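Local atomic coordinates of uncharacterized protein (Dyadobacter fermentans, PDB entry 3MFN), a protein that is of unknown function but belongs to the DUF5618 family and folds into a compact, mostly helical bundle. Residues D82-K87 with E150-A155. Numbering follows the deposited sequence. Where two conformers were deposited one is given.
Sequences DHYFGK and ERRLAA
The last turn of helix 63-85 meets the last turn of helix 132-153 with Tyr84 opposite Leu153, their CA atoms 7.1 Å apart. Tyr84 carries most of the contact: with CG anti to the backbone N (chi1 -179°) its ring reaches across to the second helix. There Leu153 comes to the ring's edge, near its plane, CD2 lying 3.3 Å from Tyr84 CD1, and the leucine and tyrosine side chains run alongside one another, pointing opposite ways. The other methyl of Leu153, CD1, lies 4.2 Å from His83 CD2 in the conformer given, a loose contact at the margin. Both segments include a helix C-terminus, gathered at one end of the helical bundle that makes up this chain; helix 63-85 ends at Phe85, and Gly86, with positive phi, takes the backbone off the helical path. Farther along the tyrosine, Arg152 CB approaches the phenol end obliquely, 3.6 Å from Tyr84 CZ. Bends at chi2 and chi3 fold the arginine back over the phenol oxygen, and in the conformer given Arg152 NE donates a long, bent hydrogen bond to Tyr84 OH (3.3 Å, 145° at the hydrogen), the hydroxyl oxygen tilted 25° from the guanidinium plane. Gln105 OE1 also hydrogen-bonds to that hydroxyl and, in the same conformer, weakly to Arg152 NH2. Trp148, one turn before Arg152, meets the Tyr84 ring with its own ring nearly perpendicular.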
ATOM      1  N   ASP A  82      14.916 -15.904   6.372  1.00 23.62           N
ATOM      2  CA  ASP A  82      15.746 -16.264   7.518  1.00 23.76           C
ATOM      3  C   ASP A  82      16.465 -17.557   7.234  1.00 24.80           C
ATOM      4  O   ASP A  82      17.624 -17.743   7.649  1.00 24.96           O
ATOM      5  CB  ASP A  82      14.899 -16.450   8.777  1.00 24.16           C
ATOM      6  CG  ASP A  82      14.439 -15.133   9.353  1.00 23.24           C
ATOM      7  OD1 ASP A  82      15.086 -14.138   9.038  1.00 21.56           O
ATOM      8  OD2 ASP A  82      13.434 -15.080  10.099  1.00 25.82           O
ATOM      9  N   HIS A  83      15.773 -18.454   6.536  1.00 24.07           N
ATOM     10  CA  HIS A  83      16.361 -19.720   6.199  0.60 25.02           C
ATOM     11  C   HIS A  83      17.449 -19.550   5.151  1.00 24.81           C
ATOM     12  O   HIS A  83      18.436 -20.205   5.219  1.00 25.84           O
ATOM     13  CB  HIS A  83      15.354 -20.788   5.737  0.60 25.23           C
ATOM     14  CG  HIS A  83      16.001 -22.125   5.505  0.60 25.94           C
ATOM     15  ND1 HIS A  83      16.078 -23.096   6.482  0.60 28.17           N
ATOM     16  CD2 HIS A  83      16.638 -22.632   4.423  0.60 27.01           C
ATOM     17  CE1 HIS A  83      16.733 -24.143   6.014  0.60 27.48           C
ATOM     18  NE2 HIS A  83      17.073 -23.893   4.761  0.60 26.85           N
ATOM     19  N   TYR A  84      17.289 -18.627   4.205  1.00 25.58           N
ATOM     20  CA  TYR A  84      18.307 -18.425   3.164  1.00 26.04           C
ATOM     21  C   TYR A  84      19.558 -17.661   3.672  1.00 27.30           C
ATOM     22  O   TYR A  84      20.703 -18.013   3.348  1.00 25.43           O
ATOM     23  CB  TYR A  84      17.684 -17.683   1.978  1.00 26.23           C
ATOM     24  CG  TYR A  84      18.625 -17.425   0.815  1.00 26.95           C
ATOM     25  CD1 TYR A  84      19.304 -18.461   0.219  1.00 29.05           C
ATOM     26  CD2 TYR A  84      18.802 -16.151   0.291  1.00 28.19           C
ATOM     27  CE1 TYR A  84      20.203 -18.235  -0.879  1.00 30.17           C
ATOM     28  CE2 TYR A  84      19.683 -15.913  -0.799  1.00 31.26           C
ATOM     29  CZ  TYR A  84      20.376 -16.962  -1.367  1.00 31.09           C
ATOM     30  OH  TYR A  84      21.230 -16.751  -2.421  1.00 34.87           O
ATOM     31  N   PHE A  85      19.330 -16.583   4.431  1.00 28.30           N
ATOM     32  CA  PHE A  85      20.405 -15.667   4.836  1.00 29.62           C
ATOM     33  C   PHE A  85      21.034 -16.075   6.180  1.00 30.66           C
ATOM     34  O   PHE A  85      22.129 -15.623   6.556  1.00 30.10           O
ATOM     35  CB  PHE A  85      19.869 -14.229   4.935  1.00 30.27           C
ATOM     36  CG  PHE A  85      19.562 -13.583   3.597  1.00 30.47           C
ATOM     37  CD1 PHE A  85      20.504 -13.532   2.598  1.00 34.33           C
ATOM     38  CD2 PHE A  85      18.359 -12.974   3.383  1.00 31.49           C
ATOM     39  CE1 PHE A  85      20.226 -12.918   1.404  1.00 33.44           C
ATOM     40  CE2 PHE A  85      18.089 -12.361   2.216  1.00 32.88           C
ATOM     41  CZ  PHE A  85      19.010 -12.351   1.214  1.00 33.45           C
ATOM     42  N   GLY A  86      20.325 -16.926   6.901  1.00 31.72           N
ATOM     43  CA  GLY A  86      20.777 -17.408   8.185  1.00 33.71           C
ATOM     44  C   GLY A  86      20.643 -16.348   9.262  1.00 35.21           C
ATOM     45  O   GLY A  86      19.596 -15.671   9.388  1.00 35.23           O
ATOM     46  N   LYS A  87      21.717 -16.177  10.022  1.00 36.43           N
ATOM     47  CA  LYS A  87      21.576 -15.524  11.312  1.00 37.08           C
ATOM     48  C   LYS A  87      22.376 -14.247  11.385  1.00 36.15           C
ATOM     49  O   LYS A  87      23.388 -14.100  10.708  1.00 37.32           O
ATOM     50  CB  LYS A  87      21.950 -16.505  12.423  1.00 38.13           C
ATOM     51  CG  LYS A  87      20.950 -17.697  12.507  1.00 40.61           C
ATOM     52  CD  LYS A  87      20.477 -17.994  13.943  1.00 42.20           C
ATOM     53  CE  LYS A  87      19.185 -18.860  13.966  1.00 43.35           C
ATOM     54  NZ  LYS A  87      17.903 -18.132  14.203  1.00 40.23           N
ATOM     55  N   GLU A 150      13.502 -20.115  -2.978  1.00 24.94           N
ATOM     56  CA  GLU A 150      13.500 -21.508  -3.431  1.00 26.65           C
ATOM     57  C   GLU A 150      14.544 -21.682  -4.537  1.00 28.38           C
ATOM     58  O   GLU A 150      15.381 -22.576  -4.505  1.00 28.93           O
ATOM     59  CB  GLU A 150      12.121 -21.920  -3.969  1.00 26.85           C
ATOM     60  CG  GLU A 150      12.057 -23.425  -4.357  1.00 28.56           C
ATOM     61  CD  GLU A 150      10.739 -23.879  -4.997  1.00 30.59           C
ATOM     62  OE1 GLU A 150      10.087 -23.057  -5.647  1.00 31.28           O
ATOM     63  OE2 GLU A 150      10.387 -25.090  -4.883  1.00 36.28           O
ATOM     64  N   ARG A 151      14.469 -20.781  -5.500  1.00 30.56           N
ATOM     65  CA  ARG A 151      15.244 -20.831  -6.701  1.00 32.66           C
ATOM     66  C   ARG A 151      16.729 -20.517  -6.519  1.00 33.60           C
ATOM     67  O   ARG A 151      17.518 -20.932  -7.358  1.00 33.48           O
ATOM     68  CB  ARG A 151      14.627 -19.841  -7.660  1.00 33.95           C
ATOM     69  CG  ARG A 151      15.181 -19.857  -9.037  1.00 38.81           C
ATOM     70  CD  ARG A 151      14.288 -18.987  -9.905  1.00 44.75           C
ATOM     71  NE  ARG A 151      14.708 -17.592  -9.816  1.00 50.36           N
ATOM     72  CZ  ARG A 151      13.941 -16.556  -9.478  1.00 51.32           C
ATOM     73  NH1 ARG A 151      14.499 -15.346  -9.473  1.00 52.43           N
ATOM     74  NH2 ARG A 151      12.647 -16.698  -9.185  1.00 51.69           N
ATOM     75  N   ARG A 152      17.109 -19.791  -5.460  1.00 34.09           N
ATOM     76  CA  ARG A 152      18.519 -19.572  -5.123  0.60 34.88           C
ATOM     77  C   ARG A 152      19.086 -20.797  -4.412  1.00 35.37           C
ATOM     78  O   ARG A 152      20.175 -21.278  -4.743  1.00 35.44           O
ATOM     79  CB  ARG A 152      18.701 -18.329  -4.237  0.60 34.91           C
ATOM     80  CG  ARG A 152      18.293 -17.017  -4.912  0.60 35.92           C
ATOM     81  CD  ARG A 152      19.276 -16.577  -5.998  0.60 36.62           C
ATOM     82  NE  ARG A 152      20.347 -15.790  -5.418  0.60 36.50           N
ATOM     83  CZ  ARG A 152      21.280 -15.138  -6.100  0.60 36.37           C
ATOM     84  NH1 ARG A 152      21.332 -15.164  -7.431  0.60 37.13           N
ATOM     85  NH2 ARG A 152      22.185 -14.460  -5.421  0.60 36.52           N
ATOM     86  N   LEU A 153      18.324 -21.315  -3.452  1.00 36.17           N
ATOM     87  CA  LEU A 153      18.738 -22.464  -2.641  1.00 37.17           C
ATOM     88  C   LEU A 153      18.986 -23.752  -3.439  1.00 38.60           C
ATOM     89  O   LEU A 153      19.750 -24.616  -2.994  1.00 38.95           O
ATOM     90  CB  LEU A 153      17.705 -22.750  -1.559  1.00 37.17           C
ATOM     91  CG  LEU A 153      17.491 -21.691  -0.466  1.00 36.67           C
ATOM     92  CD1 LEU A 153      16.190 -21.966   0.278  1.00 34.53           C
ATOM     93  CD2 LEU A 153      18.672 -21.642   0.500  1.00 36.28           C
ATOM     94  N   ALA A 154      18.345 -23.885  -4.602  1.00 39.58           N
ATOM     95  CA  ALA A 154      18.560 -25.031  -5.466  1.00 40.28           C
ATOM     96  C   ALA A 154      19.652 -24.738  -6.530  1.00 41.14           C
ATOM     97  O   ALA A 154      19.810 -25.505  -7.473  1.00 41.39           O
ATOM     98  CB  ALA A 154      17.242 -25.457  -6.115  1.00 40.00           C
ATOM     99  N   ALA A 155      20.410 -23.648  -6.350  1.00 41.83           N
ATOM    100  CA  ALA A 155      21.410 -23.203  -7.315  1.00 42.38           C
ATOM    101  C   ALA A 155      22.541 -24.216  -7.528  1.00 42.90           C
ATOM    102  O   ALA A 155      22.895 -24.966  -6.614  1.00 43.68           O
ATOM    103  CB  ALA A 155      21.983 -21.866  -6.881  1.00 42.38           C
TER